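Local coordinates for uncharacterized protein (Bacteroides ovatus, PDB 4IPB), which is of unknown function but belongs to the PepSY-like family of putative beta-lactamase-inhibitor-like proteins, at residues G50-M54 with V89-K93. Numbering follows the deposited sequence.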
ATOM      1  N   GLY A  50      20.108   0.282   1.321  1.00 15.62           N
ATOM      2  CA  GLY A  50      19.489   0.257   2.626  1.00 15.45           C
ATOM      3  C   GLY A  50      18.594   1.468   2.897  1.00 14.56           C
ATOM      4  O   GLY A  50      18.254   1.733   4.049  1.00 16.12           O
ATOM      5  N   GLN A  51      18.215   2.212   1.887  1.00 13.67           N
ATOM      6  CA  GLN A  51      17.387   3.379   2.042  1.00 13.48           C
ATOM      7  C   GLN A  51      15.911   2.990   1.868  1.00 11.90           C
ATOM      8  O   GLN A  51      15.538   2.270   0.960  1.00 11.57           O
ATOM      9  CB  GLN A  51      17.716   4.444   0.988  1.00 15.41           C
ATOM     10  CG  GLN A  51      19.160   4.915   1.055  1.00 18.29           C
ATOM     11  CD  GLN A  51      19.645   5.732  -0.127  1.00 23.43           C
ATOM     12  OE1 GLN A  51      19.304   5.511  -1.279  1.00 21.50           O
ATOM     13  NE2 GLN A  51      20.506   6.707   0.188  1.00 31.98           N
ATOM     14  N   TRP A  52      15.089   3.536   2.746  1.00 11.41           N
ATOM     15  CA  TRP A  52      13.656   3.347   2.687  1.00 10.55           C
ATOM     16  C   TRP A  52      13.087   4.039   1.439  1.00 10.55           C
ATOM     17  O   TRP A  52      13.403   5.194   1.161  1.00 11.06           O
ATOM     18  CB  TRP A  52      13.026   3.978   3.914  1.00 10.41           C
ATOM     19  CG  TRP A  52      11.527   3.996   3.908  1.00 10.07           C
ATOM     20  CD1 TRP A  52      10.708   2.924   3.855  1.00 10.14           C
ATOM     21  CD2 TRP A  52      10.704   5.156   3.933  1.00 10.09           C
ATOM     22  NE1 TRP A  52       9.416   3.350   3.814  1.00 10.16           N
ATOM     23  CE2 TRP A  52       9.372   4.712   3.860  1.00 10.21           C
ATOM     24  CE3 TRP A  52      10.956   6.540   3.968  1.00 10.44           C
ATOM     25  CZ2 TRP A  52       8.304   5.571   3.878  1.00 10.31           C
ATOM     26  CZ3 TRP A  52       9.885   7.369   3.987  1.00 10.80           C
ATOM     27  CH2 TRP A  52       8.585   6.884   3.966  1.00 10.45           C
ATOM     28  N   VAL A  53      12.291   3.290   0.690  1.00 10.60           N
ATOM     29  CA  VAL A  53      11.616   3.788  -0.516  1.00 11.18           C
ATOM     30  C   VAL A  53      10.105   3.942  -0.456  1.00 10.56           C
ATOM     31  O   VAL A  53       9.571   4.778  -1.181  1.00 10.74           O
ATOM     32  CB  VAL A  53      12.079   3.077  -1.764  1.00 12.16           C
ATOM     33  CG1 VAL A  53      13.583   3.336  -1.952  1.00 13.12           C
ATOM     34  CG2 VAL A  53      11.700   1.637  -1.796  1.00 13.09           C
HETATM   35  N   MSE A  54       9.436   3.116   0.329  1.00  9.87           N
HETATM   36  CA  MSE A  54       7.941   3.244   0.517  1.00  9.77           C
HETATM   37  C   MSE A  54       7.455   2.343   1.614  1.00  9.70           C
HETATM   38  O   MSE A  54       8.010   1.242   1.846  1.00  9.85           O
HETATM   39  CB  MSE A  54       7.137   3.062  -0.777  1.00  9.88           C
HETATM   40  CG  MSE A  54       7.260   1.719  -1.380  1.00  9.62           C
HETATM   41 SE   MSE A  54       6.106   1.577  -2.998  0.75  9.40          SE
HETATM   42  CE  MSE A  54       6.357  -0.241  -3.315  1.00 10.66           C
ATOM     43  N   VAL A  89      -0.155   4.564   1.155  1.00 10.28           N
ATOM     44  CA  VAL A  89       1.177   4.409   0.516  1.00 10.40           C
ATOM     45  C   VAL A  89       1.946   5.669   0.796  1.00 10.60           C
ATOM     46  O   VAL A  89       1.502   6.762   0.453  1.00 11.36           O
ATOM     47  CB  VAL A  89       1.111   4.118  -0.997  1.00 10.74           C
ATOM     48  CG1 VAL A  89       2.495   3.755  -1.514  1.00 11.15           C
ATOM     49  CG2 VAL A  89       0.142   3.018  -1.307  1.00 11.31           C
ATOM     50  N   GLU A  90       3.070   5.545   1.486  1.00 10.24           N
ATOM     51  CA  GLU A  90       3.883   6.672   1.878  1.00 10.59           C
ATOM     52  C   GLU A  90       5.268   6.551   1.319  1.00 10.32           C
ATOM     53  O   GLU A  90       5.790   5.433   1.157  1.00 10.61           O
ATOM     54  CB  GLU A  90       3.978   6.800   3.373  1.00 12.66           C
ATOM     55  CG  GLU A  90       2.633   7.032   4.046  1.00 15.09           C
ATOM     56  CD  GLU A  90       2.714   6.945   5.565  1.00 20.57           C
ATOM     57  OE1 GLU A  90       2.743   5.791   6.086  1.00 21.97           O
ATOM     58  OE2 GLU A  90       2.749   8.036   6.193  1.00 24.94           O
ATOM     59  N   PHE A  91       5.879   7.705   1.034  1.00 10.32           N
ATOM     60  CA  PHE A  91       7.198   7.752   0.373  1.00 10.94           C
ATOM     61  C   PHE A  91       8.107   8.791   1.025  1.00 11.40           C
ATOM     62  O   PHE A  91       7.615   9.769   1.629  1.00 12.46           O
ATOM     63  CB  PHE A  91       7.041   8.191  -1.093  1.00 11.45           C
ATOM     64  CG  PHE A  91       6.062   7.396  -1.890  1.00 11.74           C
ATOM     65  CD1 PHE A  91       6.480   6.313  -2.581  1.00 12.54           C
ATOM     66  CD2 PHE A  91       4.768   7.864  -2.112  1.00 12.22           C
ATOM     67  CE1 PHE A  91       5.599   5.556  -3.341  1.00 13.93           C
ATOM     68  CE2 PHE A  91       3.890   7.160  -2.930  1.00 13.16           C
ATOM     69  CZ  PHE A  91       4.297   6.013  -3.538  1.00 12.63           C
ATOM     70  N   PRO A  92       9.430   8.707   0.806  1.00 12.27           N
ATOM     71  CA  PRO A  92      10.320   9.710   1.399  1.00 13.90           C
ATOM     72  C   PRO A  92      10.141  11.067   0.752  1.00 15.00           C
ATOM     73  O   PRO A  92      10.296  12.059   1.421  1.00 17.32           O
ATOM     74  CB  PRO A  92      11.745   9.117   1.171  1.00 14.83           C
ATOM     75  CG  PRO A  92      11.565   8.009   0.154  1.00 13.90           C
ATOM     76  CD  PRO A  92      10.172   7.500   0.378  1.00 12.85           C
ATOM     77  N   LYS A  93       9.855  11.101  -0.546  1.00 14.89           N
ATOM     78  CA  LYS A  93       9.759  12.346  -1.262  1.00 16.74           C
ATOM     79  C   LYS A  93       8.385  12.576  -1.906  1.00 16.97           C
ATOM     80  O   LYS A  93       7.980  13.702  -1.967  1.00 18.83           O
ATOM     81  CB  LYS A  93      10.841  12.411  -2.348  1.00 19.43           C
ATOM     82  CG  LYS A  93      10.970  13.749  -3.084  1.00 26.17           C
ATOM     83  CD  LYS A  93      11.830  13.612  -4.365  1.00 33.56           C
ATOM     84  CE  LYS A  93      13.109  14.392  -4.250  1.00 41.98           C
ATOM     85  NZ  LYS A  93      13.875  14.339  -5.532  1.00 55.30           N
TER
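Val89 meets the other strand through one methyl, CG1, which lies 4.5 Å from SE of Met54, a selenomethionine. Both side chains also rest on Phe139 of the helix 136-139. Glu90 follows and gives its carbonyl to the contact. Its O lies 3.1 Å from Met54 CA in a bent CA-H...O contact, with an angle of 132° at the hydrogen. Glu90 OE1 hydrogen-bonds to a glycerol, probably from the crystallisation liquor.

Phe91 and Met54 run alongside each other in the same direction. CG of Met54 stands between its own backbone N and carbonyl carbon, and the chain beyond is extended. This sets SE obliquely to the phenyl ring, 5.2 Å from its centroid, as a Met-aromatic contact. CB of Met54 touches Phe91 CD1 at 3.8 Å. The carbonyl O of Val53 approaches the same ring at its edge.

Pro92 packs against one face of the Trp52 indole, with CD 3.9 Å from the centroid of the six-membered ring and 21° off the normal, a CH-pi contact. CG of Trp52 is anti to the backbone N (chi1 173°), which brings CH2 and CZ3 of the six-membered ring close to the Phe91-Pro92 peptide. Trp52 NE1 is hydrogen-bonded to Thr55 OG1. Pro92 CD also sits 3.2 Å from Val53 O.

The contact lies where strand 52-58 begins and strand 82-90 runs out into the loop that holds Phe91 and Pro92; the two strands are antiparallel neighbours in the middle of the sheet. Val53 and Met54 both make backbone hydrogen bonds with Trp45 of strand 40-46, so two residues stand opposite one, which is a classic beta bulge.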